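Side-chain contacts in actin-related protein 8 (Homo sapiens, PDB 4FO0), which binds ATP with low basal ATPase activity, does not polymerize, and serves as a proposed core subunit of the INO80 chromatin-remodelling complex: residues Leu276-Ser281 / Ala365-Val370; Glu73-Gly78 / Phe287-Gln292; Lys80-Ala85 / Ala357-Phe362; Gly479-Ile484 / Gln521-Asn526. One frame throughout, in Å; residues are numbered along the deposited sequence.

Contact 1: residues Leu276-Ser281 / Ala365-Val370; sequences LAYGGS and ATFGIV. With ATP (adenosine-5'-triphosphate), chain C.
Tyr278 and Phe367 carry most of this contact, two buried aromatic rings that meet through a single ring corner. CE2 of Phe367 lies 3.9 Å from CD2 of Tyr278 and is almost as near to CG and CB, so it fits against the root of the tyrosine rather than its hydroxyl end. The ring centroids are 5.8 Å apart with the planes turned 53°, an oblique meeting. Placing CG of Tyr278 between its own backbone N and carbonyl carbon (chi1 63°) brings CD2 round to Phe367, while the OH at the far end is hydrogen-bonded to the backbone O of Leu478. A tyrosine therefore suits the site twice over: its ring carbons pack on phenylalanine and its hydroxyl reaches a backbone acceptor. Phe367, purely apolar, also rests on Asp282 and Cys286 of helix 280-293. Just beyond Tyr278 the chain turns into that helix at Gly279, its N-cap, and CA of Gly280 comes to 3.2 Å from the ribose O3' of ATP. Glycine, with no side chain, leaves room for the sugar to come this close. Gly280 and Ser281, at the start of helix 280-293, line the ribose side of the ATP pocket in the cleft of the actin fold, and the aromatic pair packs behind them, away from the nucleotide.

Contact 2: residues Glu73-Gly78 / Phe287-Gln292; sequences EQRQNG and FYWLMQ
Arg75 lays the aliphatic part of its side chain over one face of the Trp289 indole. Its CD sits 3.6 Å from the centroid of the six-membered ring and 13° off the ring normal, a CH-pi contact, while CG of Arg75 reaches CH2 of Trp289 at 3.5 Å. This holds for one of two modelled conformers of Trp289, so the packing is less certain. With CG anti to the backbone N (chi1 -169°), the arginine extends from its helix before a bend at chi3 lifts the guanidinium above the five-membered ring, its plane 63° from the indole's. CZ of Arg75 is 5.8 Å from the five-membered ring centroid of Trp289, at most a weak cation-pi attraction; the firmer polar hold is the bond from NH2 of Arg75 to the backbone O of Leu66. Long side chains thus bridge helices 71-88 and 280-293 of the actin fold, CA of Arg75 and CA of Trp289 being 10.5 Å apart. The looser side belongs to Gln76, whose OE1 stays 4.5 Å from CZ2 of Trp289, at the indole edge. A polar amide suits this partly exposed side.

Contact 3: residues Lys80-Ala85 / Ala357-Phe362; sequences KMVDQA and APMALF
Met359 spreads its side chain over Val82 and Ala85, touching with both its root and its end. CB of Met359 is 3.7 Å from CG1 of Val82, and the terminal CE curls back to 3.8 Å from the same methyl. This double approach follows from the bend at chi3 (45°), which returns CE toward helix 71-88 instead of letting the chain run straight on. CE of Met359 also lies 3.9 Å from CB of Ala85, so one methionine spans two residues a helical turn apart. Val82 offers CG1, anti to its backbone N, whereas its CG2 packs on Thr366. The residue types match the space: alanine's short side chain admits the methionine end, branched valine gives a firm apolar surface, and flexible methionine adapts to both. Met359 also touches Leu322 and Phe519, and Ala85 touches Tyr363. The main chains run close, CA of Val82 to CA of Met359 being 6.5 Å, and the contact joins helix 71-88 to residues 357-362 within the actin-family fold. The side-chain contacts are made by apolar carbons and the two central residues are buried, so the contact is held mainly by van der Waals forces and exclusion of water.

Contact 4: residues Gly479-Ile484 / Gln521-Asn526; sequences GLDKAI and QHRILN
Asp481 and Arg523 form the electrostatic part of this contact, a buried salt bridge in which two guanidinium nitrogens converge on one carboxylate oxygen. NH2 of Arg523 lies 2.8 Å from OD2 of Asp481 and NE of Arg523 2.9 Å from the same OD2. The grip is side-on and both bonds are bent, with N-H...O angles of 139° and 136°. They reach OD2 from the same face of the carboxylate: NH2 from the syn side, NE from above the plane. Bends at chi2 and chi3 fold the arginine back to present this edge, and NH2 also bonds to the OH of Tyr363. The other oxygen, OD1 of Asp481, takes a weak hydrogen bond from N of Lys482. NZ of Lys482 stands 4.6 Å from NH2 of Arg523, a like charge that the carboxylate would partly offset. Apolar contact comes from Ile524, whose CD1 rests 3.9 Å from CB of Asp481. More loosely, CD1 of Ile524 lies 4.4 Å from CG2 of Ile484; branched isoleucines suit the buried, apolar space beside the salt bridge. Axes of segments 480-484 and 521-526 cross at -53°, 10.1 Å apart at closest approach. Leu480 and Ile484 pack helix 480-489 onto strands 247-253 and 258-264 of the six-stranded sheet.

In the fold
Contacts 1, 2 and 3 interlock around helices 71-88 and 280-293: contacts 2 and 3 share the former, contacts 1 and 2 the latter, and their centres lie about 10 to 12 Å apart. Contact 1 is the one at the nucleotide, containing pocket residues Gly280 and Ser281; in contact 3 the Met359 side chain is about 13 Å from ATP. Residues 357-362 pass the packing on to contact 4, about 13 Å away between centres, through a probable hydrogen bond from N of Leu480 to O of Leu361, 3.0 Å apart. Contacts 2 and 4 do not touch, their nearest atoms being about 10 Å apart.

Contact 1: residues Leu276-Ser281 / Ala365-Val370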
loop_
_atom_site.group_PDB
_atom_site.type_symbol
_atom_site.label_atom_id
_atom_site.label_comp_id
_atom_site.label_asym_id
_atom_site.label_seq_id
_atom_site.Cartn_x
_atom_site.Cartn_y
_atom_site.Cartn_z
ATOM N N LEU A 276 10.060 2.088 5.333
ATOM C CA LEU A 276 10.131 3.477 4.921
ATOM C C LEU A 276 8.725 4.033 4.935
ATOM O O LEU A 276 7.789 3.370 4.477
ATOM C CB LEU A 276 10.712 3.580 3.518
ATOM C CG LEU A 276 11.885 2.623 3.293
ATOM C CD1 LEU A 276 12.253 2.534 1.812
ATOM C CD2 LEU A 276 13.079 3.064 4.128
ATOM N N ALA A 277 8.590 5.247 5.461
ATOM C CA ALA A 277 7.299 5.902 5.605
ATOM C C ALA A 277 6.842 6.670 4.360
ATOM O O ALA A 277 6.487 7.846 4.445
ATOM C CB ALA A 277 7.314 6.835 6.809
ATOM N N TYR A 278 6.833 6.010 3.213
ATOM C CA TYR A 278 6.232 6.610 2.035
ATOM C C TYR A 278 5.841 5.502 1.082
ATOM O O TYR A 278 6.343 4.391 1.205
ATOM C CB TYR A 278 7.190 7.584 1.371
ATOM C CG TYR A 278 8.451 6.927 0.859
ATOM C CD1 TYR A 278 9.635 6.953 1.606
ATOM C CD2 TYR A 278 8.462 6.280 -0.364
ATOM C CE1 TYR A 278 10.780 6.362 1.143
ATOM C CE2 TYR A 278 9.613 5.677 -0.845
ATOM C CZ TYR A 278 10.767 5.716 -0.089
ATOM O OH TYR A 278 11.904 5.108 -0.578
ATOM N N GLY A 279 4.922 5.810 0.165
ATOM C CA GLY A 279 4.426 4.851 -0.809
ATOM C C GLY A 279 3.633 5.525 -1.921
ATOM O O GLY A 279 3.834 6.705 -2.219
ATOM N N GLY A 280 2.712 4.783 -2.527
ATOM C CA GLY A 280 1.953 5.295 -3.655
ATOM C C GLY A 280 1.304 6.656 -3.455
ATOM O O GLY A 280 1.206 7.448 -4.389
ATOM N N SER A 281 0.855 6.931 -2.240
ATOM C CA SER A 281 0.069 8.125 -1.988
ATOM C C SER A 281 0.958 9.349 -2.117
ATOM O O SER A 281 0.558 10.350 -2.711
ATOM C CB SER A 281 -0.603 8.076 -0.604
ATOM O OG SER A 281 0.367 8.096 0.437
ATOM N N ALA A 365 13.399 12.805 -0.911
ATOM C CA ALA A 365 13.480 14.161 -0.382
ATOM C C ALA A 365 12.516 15.036 -1.179
ATOM O O ALA A 365 12.076 16.088 -0.722
ATOM C CB ALA A 365 14.889 14.685 -0.496
ATOM N N THR A 366 12.205 14.582 -2.387
ATOM C CA THR A 366 11.333 15.305 -3.306
ATOM C C THR A 366 9.962 15.533 -2.687
ATOM O O THR A 366 9.264 16.490 -3.025
ATOM C CB THR A 366 11.167 14.515 -4.630
ATOM O OG1 THR A 366 12.455 14.247 -5.184
ATOM C CG2 THR A 366 10.363 15.283 -5.642
ATOM N N PHE A 367 9.580 14.641 -1.778
ATOM C CA PHE A 367 8.287 14.726 -1.096
ATOM C C PHE A 367 8.180 15.931 -0.188
ATOM O O PHE A 367 7.075 16.343 0.156
ATOM C CB PHE A 367 7.986 13.432 -0.331
ATOM C CG PHE A 367 7.769 12.263 -1.229
ATOM C CD1 PHE A 367 7.115 12.432 -2.443
ATOM C CD2 PHE A 367 8.251 11.017 -0.903
ATOM C CE1 PHE A 367 6.921 11.357 -3.299
ATOM C CE2 PHE A 367 8.059 9.939 -1.753
ATOM C CZ PHE A 367 7.394 10.105 -2.949
ATOM N N GLY A 368 9.331 16.493 0.179
ATOM C CA GLY A 368 9.403 17.671 1.023
ATOM C C GLY A 368 8.900 17.446 2.437
ATOM O O GLY A 368 8.393 18.365 3.063
ATOM N N ILE A 369 9.032 16.221 2.940
ATOM C CA ILE A 369 8.601 15.911 4.297
ATOM C C ILE A 369 9.716 16.247 5.276
ATOM O O ILE A 369 10.839 15.770 5.143
ATOM C CB ILE A 369 8.191 14.431 4.449
ATOM C CG1 ILE A 369 7.049 14.093 3.483
ATOM C CG2 ILE A 369 7.751 14.144 5.864
ATOM C CD1 ILE A 369 6.956 12.601 3.135
ATOM N N VAL A 370 9.406 17.087 6.253
ATOM C CA VAL A 370 10.419 17.588 7.166
ATOM C C VAL A 370 10.039 17.323 8.614
ATOM O O VAL A 370 8.903 17.580 9.039
ATOM C CB VAL A 370 10.641 19.099 6.970
ATOM C CG1 VAL A 370 11.663 19.622 7.945
ATOM C CG2 VAL A 370 11.088 19.385 5.542
HETATM P PG ATP C . 0.259 -0.044 2.812
HETATM O O1G ATP C . 0.885 -1.326 2.336
HETATM O O2G ATP C . -0.418 -0.118 4.159
HETATM O O3G ATP C . 1.109 1.197 2.644
HETATM P PB ATP C . -1.895 -0.888 1.053
HETATM O O1B ATP C . -3.278 -0.303 1.156
HETATM O O2B ATP C . -1.573 -2.333 1.404
HETATM O O3B ATP C . -0.953 0.186 1.792
HETATM P PA ATP C . -1.607 -1.466 -1.726
HETATM O O1A ATP C . -3.096 -1.638 -1.876
HETATM O O2A ATP C . -0.661 -2.639 -1.784
HETATM O O3A ATP C . -1.348 -0.577 -0.424
HETATM O "O5'" ATP C . -1.149 -0.421 -2.842
HETATM C "C5'" ATP C . -1.893 0.782 -2.952
HETATM C "C4'" ATP C . -1.136 1.725 -3.853
HETATM O "O4'" ATP C . -0.971 1.079 -5.107
HETATM C "C3'" ATP C . -1.889 3.017 -4.124
HETATM O "O3'" ATP C . -1.017 4.133 -3.917
HETATM C "C2'" ATP C . -2.275 2.919 -5.579
HETATM O "O2'" ATP C . -2.315 4.180 -6.230
HETATM C "C1'" ATP C . -1.148 2.070 -6.110
HETATM N N9 ATP C . -1.481 1.524 -7.434
HETATM C C8 ATP C . -2.457 0.646 -7.707
HETATM N N7 ATP C . -2.490 0.368 -9.032
HETATM C C5 ATP C . -1.516 1.077 -9.617
HETATM C C6 ATP C . -1.019 1.251 -10.990
HETATM N N6 ATP C . -1.600 0.568 -12.009
HETATM N N1 ATP C . 0.024 2.102 -11.177
HETATM C C2 ATP C . 0.597 2.779 -10.162
HETATM N N3 ATP C . 0.181 2.671 -8.883
HETATM C C4 ATP C . -0.851 1.848 -8.558
#

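Contact 2: residues Glu73-Gly78 / Phe287-Gln292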
loop_
_atom_site.group_PDB
_atom_site.type_symbol
_atom_site.label_atom_id
_atom_site.label_comp_id
_atom_site.label_asym_id
_atom_site.label_seq_id
_atom_site.Cartn_x
_atom_site.Cartn_y
_atom_site.Cartn_z
ATOM N N GLU A 73 12.242 24.077 -0.179
ATOM C CA GLU A 73 13.609 23.904 -0.654
ATOM C C GLU A 73 13.980 22.434 -0.828
ATOM O O GLU A 73 14.552 22.054 -1.848
ATOM C CB GLU A 73 14.598 24.567 0.293
ATOM C CG GLU A 73 16.039 24.206 -0.012
ATOM C CD GLU A 73 17.013 25.319 0.333
ATOM O OE1 GLU A 73 16.714 26.103 1.265
ATOM O OE2 GLU A 73 18.073 25.408 -0.339
ATOM N N GLN A 74 13.662 21.617 0.175
ATOM C CA GLN A 74 13.950 20.184 0.134
ATOM C C GLN A 74 13.317 19.539 -1.091
ATOM O O GLN A 74 13.940 18.751 -1.802
ATOM C CB GLN A 74 13.452 19.502 1.409
ATOM C CG GLN A 74 13.805 18.017 1.526
ATOM C CD GLN A 74 13.470 17.455 2.898
ATOM O OE1 GLN A 74 12.562 16.650 3.044
ATOM N NE2 GLN A 74 14.200 17.894 3.913
ATOM N N ARG A 75 12.071 19.903 -1.334
ATOM C CA ARG A 75 11.333 19.447 -2.502
ATOM C C ARG A 75 12.098 19.805 -3.791
ATOM O O ARG A 75 12.400 18.932 -4.613
ATOM C CB ARG A 75 9.939 20.075 -2.447
ATOM C CG ARG A 75 8.906 19.547 -3.404
ATOM C CD ARG A 75 7.545 20.172 -3.073
ATOM N NE ARG A 75 7.042 19.662 -1.801
ATOM C CZ ARG A 75 6.749 20.410 -0.739
ATOM N NH1 ARG A 75 6.896 21.739 -0.797
ATOM N NH2 ARG A 75 6.303 19.817 0.379
ATOM N N GLN A 76 12.419 21.087 -3.952
ATOM C CA GLN A 76 13.273 21.575 -5.041
ATOM C C GLN A 76 14.546 20.748 -5.285
ATOM O O GLN A 76 14.846 20.340 -6.413
ATOM C CB GLN A 76 13.712 23.009 -4.735
ATOM C CG GLN A 76 12.616 24.029 -4.826
ATOM C CD GLN A 76 11.956 23.994 -6.178
ATOM O OE1 GLN A 76 11.727 22.918 -6.732
ATOM N NE2 GLN A 76 11.662 25.169 -6.731
ATOM N N ASN A 77 15.315 20.536 -4.224
ATOM C CA ASN A 77 16.602 19.884 -4.361
ATOM C C ASN A 77 16.451 18.428 -4.741
ATOM O O ASN A 77 17.263 17.889 -5.497
ATOM C CB ASN A 77 17.440 20.062 -3.092
ATOM C CG ASN A 77 17.718 21.537 -2.771
ATOM O OD1 ASN A 77 17.924 22.383 -3.667
ATOM N ND2 ASN A 77 17.712 21.852 -1.482
ATOM N N GLY A 78 15.398 17.795 -4.224
ATOM C CA GLY A 78 15.064 16.430 -4.594
ATOM C C GLY A 78 14.717 16.316 -6.072
ATOM O O GLY A 78 15.149 15.383 -6.765
ATOM N N PHE A 287 2.844 13.990 -7.953
ATOM C CA PHE A 287 2.304 14.119 -9.299
ATOM C C PHE A 287 1.290 15.263 -9.410
ATOM O O PHE A 287 1.285 16.018 -10.373
ATOM C CB PHE A 287 1.659 12.811 -9.744
ATOM C CG PHE A 287 1.324 12.779 -11.205
ATOM C CD1 PHE A 287 2.270 13.159 -12.155
ATOM C CD2 PHE A 287 0.078 12.362 -11.636
ATOM C CE1 PHE A 287 1.973 13.135 -13.509
ATOM C CE2 PHE A 287 -0.228 12.327 -12.991
ATOM C CZ PHE A 287 0.722 12.715 -13.931
ATOM N N TYR A 288 0.430 15.388 -8.416
ATOM C CA TYR A 288 -0.480 16.507 -8.377
ATOM C C TYR A 288 0.265 17.838 -8.400
ATOM O O TYR A 288 -0.055 18.738 -9.171
ATOM C CB TYR A 288 -1.375 16.425 -7.133
ATOM C CG TYR A 288 -2.272 17.629 -6.966
ATOM C CD1 TYR A 288 -3.128 18.035 -7.993
ATOM C CD2 TYR A 288 -2.268 18.361 -5.786
ATOM C CE1 TYR A 288 -3.951 19.151 -7.847
ATOM C CE2 TYR A 288 -3.089 19.463 -5.625
ATOM C CZ TYR A 288 -3.929 19.854 -6.656
ATOM O OH TYR A 288 -4.735 20.948 -6.476
ATOM N N TRP A 289 1.253 17.965 -7.531
ATOM C CA TRP A 289 2.021 19.213 -7.412
ATOM C C TRP A 289 2.739 19.542 -8.712
ATOM O O TRP A 289 2.763 20.700 -9.158
ATOM C CB TRP A 289 3.021 19.109 -6.266
ATOM C CG TRP A 289 4.151 20.118 -6.262
ATOM C CD1 TRP A 289 4.064 21.463 -6.013
ATOM C CD2 TRP A 289 5.541 19.849 -6.481
ATOM N NE1 TRP A 289 5.311 22.044 -6.081
ATOM C CE2 TRP A 289 6.235 21.068 -6.368
ATOM C CE3 TRP A 289 6.266 18.685 -6.770
ATOM C CZ2 TRP A 289 7.620 21.162 -6.536
ATOM C CZ3 TRP A 289 7.639 18.781 -6.934
ATOM C CH2 TRP A 289 8.301 20.011 -6.816
ATOM N N LEU A 290 3.297 18.519 -9.349
ATOM C CA LEU A 290 3.948 18.726 -10.636
ATOM C C LEU A 290 2.924 19.185 -11.672
ATOM O O LEU A 290 3.164 20.154 -12.399
ATOM C CB LEU A 290 4.670 17.460 -11.091
ATOM C CG LEU A 290 5.798 17.003 -10.165
ATOM C CD1 LEU A 290 6.307 15.589 -10.507
ATOM C CD2 LEU A 290 6.917 18.002 -10.213
ATOM N N MET A 291 1.783 18.499 -11.734
ATOM C CA MET A 291 0.728 18.859 -12.686
ATOM C C MET A 291 0.189 20.276 -12.484
ATOM O O MET A 291 -0.147 20.957 -13.442
ATOM C CB MET A 291 -0.429 17.879 -12.628
ATOM C CG MET A 291 -0.099 16.515 -13.186
ATOM S SD MET A 291 -1.558 15.432 -13.310
ATOM C CE MET A 291 -2.182 15.361 -11.639
ATOM N N GLN A 292 0.087 20.729 -11.247
ATOM C CA GLN A 292 -0.332 22.104 -11.046
ATOM C C GLN A 292 0.600 23.051 -11.786
ATOM O O GLN A 292 0.145 23.948 -12.494
ATOM C CB GLN A 292 -0.356 22.443 -9.575
ATOM C CG GLN A 292 -1.594 21.999 -8.869
ATOM C CD GLN A 292 -1.542 22.372 -7.406
ATOM O OE1 GLN A 292 -0.747 21.818 -6.641
ATOM N NE2 GLN A 292 -2.367 23.335 -7.010
#

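Contact 3: residues Lys80-Ala85 / Ala357-Phe362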
loop_
_atom_site.group_PDB
_atom_site.type_symbol
_atom_site.label_atom_id
_atom_site.label_comp_id
_atom_site.label_asym_id
_atom_site.label_seq_id
_atom_site.Cartn_x
_atom_site.Cartn_y
_atom_site.Cartn_z
ATOM N N LYS A 80 15.703 18.165 -8.375
ATOM C CA LYS A 80 16.954 18.298 -9.117
ATOM C C LYS A 80 17.751 16.993 -9.139
ATOM O O LYS A 80 18.430 16.695 -10.116
ATOM C CB LYS A 80 17.807 19.434 -8.559
ATOM C CG LYS A 80 17.293 20.806 -8.912
ATOM C CD LYS A 80 18.024 21.819 -8.112
ATOM C CE LYS A 80 17.387 23.175 -8.179
ATOM N NZ LYS A 80 17.713 23.895 -6.905
ATOM N N MET A 81 17.678 16.207 -8.072
ATOM C CA MET A 81 18.302 14.888 -8.108
ATOM C C MET A 81 17.578 13.946 -9.075
ATOM O O MET A 81 18.221 13.224 -9.844
ATOM C CB MET A 81 18.405 14.294 -6.706
ATOM C CG MET A 81 19.186 15.186 -5.740
ATOM S SD MET A 81 20.865 15.570 -6.329
ATOM C CE MET A 81 21.509 13.931 -6.704
ATOM N N VAL A 82 16.244 13.976 -9.048
ATOM C CA VAL A 82 15.429 13.227 -10.011
ATOM C C VAL A 82 15.820 13.604 -11.429
ATOM O O VAL A 82 16.110 12.750 -12.265
ATOM C CB VAL A 82 13.900 13.501 -9.830
ATOM C CG1 VAL A 82 13.097 12.638 -10.775
ATOM C CG2 VAL A 82 13.463 13.224 -8.388
ATOM N N ASP A 83 15.836 14.904 -11.693
ATOM C CA ASP A 83 16.174 15.402 -13.010
ATOM C C ASP A 83 17.561 14.967 -13.442
ATOM O O ASP A 83 17.772 14.633 -14.605
ATOM C CB ASP A 83 16.040 16.923 -13.052
ATOM C CG ASP A 83 14.605 17.374 -13.391
ATOM O OD1 ASP A 83 13.770 16.502 -13.726
ATOM O OD2 ASP A 83 14.316 18.595 -13.345
ATOM N N GLN A 84 18.498 14.953 -12.497
ATOM C CA GLN A 84 19.873 14.591 -12.796
ATOM C C GLN A 84 19.971 13.124 -13.188
ATOM O O GLN A 84 20.707 12.756 -14.110
ATOM C CB GLN A 84 20.772 14.877 -11.595
ATOM C CG GLN A 84 22.197 14.391 -11.790
ATOM C CD GLN A 84 23.020 14.465 -10.529
ATOM O OE1 GLN A 84 22.848 15.362 -9.702
ATOM N NE2 GLN A 84 23.920 13.509 -10.369
ATOM N N ALA A 85 19.217 12.298 -12.471
ATOM C CA ALA A 85 19.133 10.875 -12.745
ATOM C C ALA A 85 18.457 10.599 -14.075
ATOM O O ALA A 85 18.761 9.614 -14.737
ATOM C CB ALA A 85 18.380 10.175 -11.621
ATOM N N ALA A 357 7.513 12.065 -11.086
ATOM C CA ALA A 357 6.774 11.733 -9.876
ATOM C C ALA A 357 7.071 10.323 -9.329
ATOM O O ALA A 357 7.358 10.163 -8.149
ATOM C CB ALA A 357 5.293 11.920 -10.109
ATOM N N PRO A 358 6.980 9.298 -10.184
ATOM C CA PRO A 358 7.271 7.925 -9.748
ATOM C C PRO A 358 8.709 7.792 -9.276
ATOM O O PRO A 358 8.993 7.003 -8.379
ATOM C CB PRO A 358 7.085 7.091 -11.024
ATOM C CG PRO A 358 6.249 7.933 -11.915
ATOM C CD PRO A 358 6.504 9.370 -11.575
ATOM N N MET A 359 9.612 8.551 -9.887
ATOM C CA MET A 359 11.017 8.507 -9.506
ATOM C C MET A 359 11.314 9.185 -8.176
ATOM O O MET A 359 12.427 9.084 -7.680
ATOM C CB MET A 359 11.893 9.127 -10.580
ATOM C CG MET A 359 12.022 8.271 -11.809
ATOM S SD MET A 359 13.260 8.944 -12.910
ATOM C CE MET A 359 14.565 9.310 -11.737
ATOM N N ALA A 360 10.341 9.881 -7.598
ATOM C CA ALA A 360 10.556 10.420 -6.265
ATOM C C ALA A 360 10.656 9.279 -5.253
ATOM O O ALA A 360 11.168 9.472 -4.152
ATOM C CB ALA A 360 9.485 11.386 -5.884
ATOM N N LEU A 361 10.184 8.088 -5.631
ATOM C CA LEU A 361 10.383 6.894 -4.800
ATOM C C LEU A 361 11.868 6.591 -4.613
ATOM O O LEU A 361 12.262 5.970 -3.634
ATOM C CB LEU A 361 9.673 5.674 -5.388
ATOM C CG LEU A 361 8.152 5.741 -5.299
ATOM C CD1 LEU A 361 7.541 4.625 -6.105
ATOM C CD2 LEU A 361 7.695 5.675 -3.835
ATOM N N PHE A 362 12.692 7.049 -5.548
ATOM C CA PHE A 362 14.126 6.844 -5.452
ATOM C C PHE A 362 14.856 8.073 -4.919
ATOM O O PHE A 362 16.009 7.981 -4.475
ATOM C CB PHE A 362 14.668 6.400 -6.802
ATOM C CG PHE A 362 13.998 5.162 -7.324
ATOM C CD1 PHE A 362 14.597 3.910 -7.172
ATOM C CD2 PHE A 362 12.741 5.242 -7.934
ATOM C CE1 PHE A 362 13.963 2.761 -7.639
ATOM C CE2 PHE A 362 12.097 4.092 -8.403
ATOM C CZ PHE A 362 12.706 2.852 -8.259
#

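Contact 4: residues Gly479-Ile484 / Gln521-Asn526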
loop_
_atom_site.group_PDB
_atom_site.type_symbol
_atom_site.label_atom_id
_atom_site.label_comp_id
_atom_site.label_asym_id
_atom_site.label_seq_id
_atom_site.Cartn_x
_atom_site.Cartn_y
_atom_site.Cartn_z
ATOM N N GLY A 479 15.994 6.371 -0.405
ATOM C CA GLY A 479 15.428 5.932 -1.666
ATOM C C GLY A 479 15.262 4.422 -1.739
ATOM O O GLY A 479 15.976 3.652 -1.097
ATOM N N LEU A 480 14.309 3.993 -2.543
ATOM C CA LEU A 480 13.959 2.589 -2.608
ATOM C C LEU A 480 15.166 1.679 -2.939
ATOM O O LEU A 480 15.391 0.673 -2.274
ATOM C CB LEU A 480 12.808 2.417 -3.591
ATOM C CG LEU A 480 12.258 1.013 -3.786
ATOM C CD1 LEU A 480 11.921 0.410 -2.452
ATOM C CD2 LEU A 480 11.031 1.085 -4.672
ATOM N N ASP A 481 15.953 2.054 -3.944
ATOM C CA ASP A 481 17.119 1.267 -4.350
ATOM C C ASP A 481 18.237 1.199 -3.292
ATOM O O ASP A 481 18.805 0.136 -3.053
ATOM C CB ASP A 481 17.669 1.764 -5.695
ATOM C CG ASP A 481 17.980 3.268 -5.702
ATOM O OD1 ASP A 481 17.548 4.005 -4.783
ATOM O OD2 ASP A 481 18.651 3.717 -6.654
ATOM N N LYS A 482 18.550 2.334 -2.674
ATOM C CA LYS A 482 19.489 2.379 -1.561
ATOM C C LYS A 482 19.050 1.473 -0.407
ATOM O O LYS A 482 19.877 0.794 0.208
ATOM C CB LYS A 482 19.635 3.817 -1.056
ATOM C CG LYS A 482 20.212 4.759 -2.074
ATOM C CD LYS A 482 20.367 6.178 -1.537
ATOM C CE LYS A 482 20.743 7.160 -2.655
ATOM N NZ LYS A 482 19.679 7.249 -3.726
ATOM N N ALA A 483 17.751 1.479 -0.112
ATOM C CA ALA A 483 17.195 0.639 0.937
ATOM C C ALA A 483 17.351 -0.838 0.603
ATOM O O ALA A 483 17.736 -1.645 1.449
ATOM C CB ALA A 483 15.746 0.954 1.131
ATOM N N ILE A 484 17.037 -1.201 -0.631
ATOM C CA ILE A 484 17.208 -2.580 -1.046
ATOM C C ILE A 484 18.649 -3.011 -0.848
ATOM O O ILE A 484 18.910 -4.054 -0.261
ATOM C CB ILE A 484 16.821 -2.777 -2.504
ATOM C CG1 ILE A 484 15.305 -2.636 -2.641
ATOM C CG2 ILE A 484 17.328 -4.149 -3.023
ATOM C CD1 ILE A 484 14.841 -2.534 -4.059
ATOM N N GLN A 521 15.786 -2.737 -11.996
ATOM C CA GLN A 521 16.849 -3.701 -12.232
ATOM C C GLN A 521 18.089 -2.976 -12.724
ATOM O O GLN A 521 19.211 -3.312 -12.351
ATOM C CB GLN A 521 16.401 -4.732 -13.256
ATOM C CG GLN A 521 17.428 -5.002 -14.310
ATOM C CD GLN A 521 17.921 -6.407 -14.238
ATOM O OE1 GLN A 521 17.206 -7.348 -14.595
ATOM N NE2 GLN A 521 19.141 -6.575 -13.746
ATOM N N HIS A 522 17.875 -1.969 -13.560
ATOM C CA HIS A 522 18.965 -1.158 -14.074
ATOM C C HIS A 522 19.712 -0.429 -12.962
ATOM O O HIS A 522 20.937 -0.426 -12.950
ATOM C CB HIS A 522 18.432 -0.173 -15.111
ATOM C CG HIS A 522 19.416 0.879 -15.522
ATOM N ND1 HIS A 522 20.012 0.895 -16.766
ATOM C CD2 HIS A 522 19.891 1.963 -14.860
ATOM C CE1 HIS A 522 20.813 1.943 -16.853
ATOM N NE2 HIS A 522 20.756 2.608 -15.711
ATOM N N ARG A 523 18.980 0.180 -12.027
ATOM C CA ARG A 523 19.619 0.932 -10.948
ATOM C C ARG A 523 20.375 -0.020 -10.066
ATOM O O ARG A 523 21.480 0.286 -9.620
ATOM C CB ARG A 523 18.609 1.654 -10.062
ATOM C CG ARG A 523 17.561 2.418 -10.796
ATOM C CD ARG A 523 17.853 3.888 -10.777
ATOM N NE ARG A 523 18.001 4.445 -9.430
ATOM C CZ ARG A 523 18.303 5.727 -9.223
ATOM N NH1 ARG A 523 18.468 6.529 -10.274
ATOM N NH2 ARG A 523 18.447 6.219 -7.993
ATOM N N ILE A 524 19.770 -1.170 -9.784
ATOM C CA ILE A 524 20.421 -2.122 -8.894
ATOM C C ILE A 524 21.788 -2.545 -9.440
ATOM O O ILE A 524 22.775 -2.501 -8.714
ATOM C CB ILE A 524 19.530 -3.329 -8.560
ATOM C CG1 ILE A 524 18.305 -2.860 -7.771
ATOM C CG2 ILE A 524 20.299 -4.356 -7.742
ATOM C CD1 ILE A 524 18.645 -1.957 -6.584
ATOM N N LEU A 525 21.850 -2.906 -10.721
ATOM C CA LEU A 525 23.122 -3.246 -11.354
ATOM C C LEU A 525 24.174 -2.183 -11.118
ATOM O O LEU A 525 25.252 -2.463 -10.589
ATOM C CB LEU A 525 22.953 -3.410 -12.852
ATOM C CG LEU A 525 22.378 -4.741 -13.298
ATOM C CD1 LEU A 525 22.765 -4.994 -14.746
ATOM C CD2 LEU A 525 22.903 -5.823 -12.396
ATOM N N ASN A 526 23.859 -0.959 -11.521
ATOM C CA ASN A 526 24.819 0.137 -11.427
ATOM C C ASN A 526 25.205 0.492 -10.003
ATOM O O ASN A 526 26.358 0.836 -9.741
ATOM C CB ASN A 526 24.295 1.381 -12.147
ATOM C CG ASN A 526 23.945 1.107 -13.598
ATOM O OD1 ASN A 526 24.511 0.207 -14.236
ATOM N ND2 ASN A 526 23.000 1.878 -14.129
#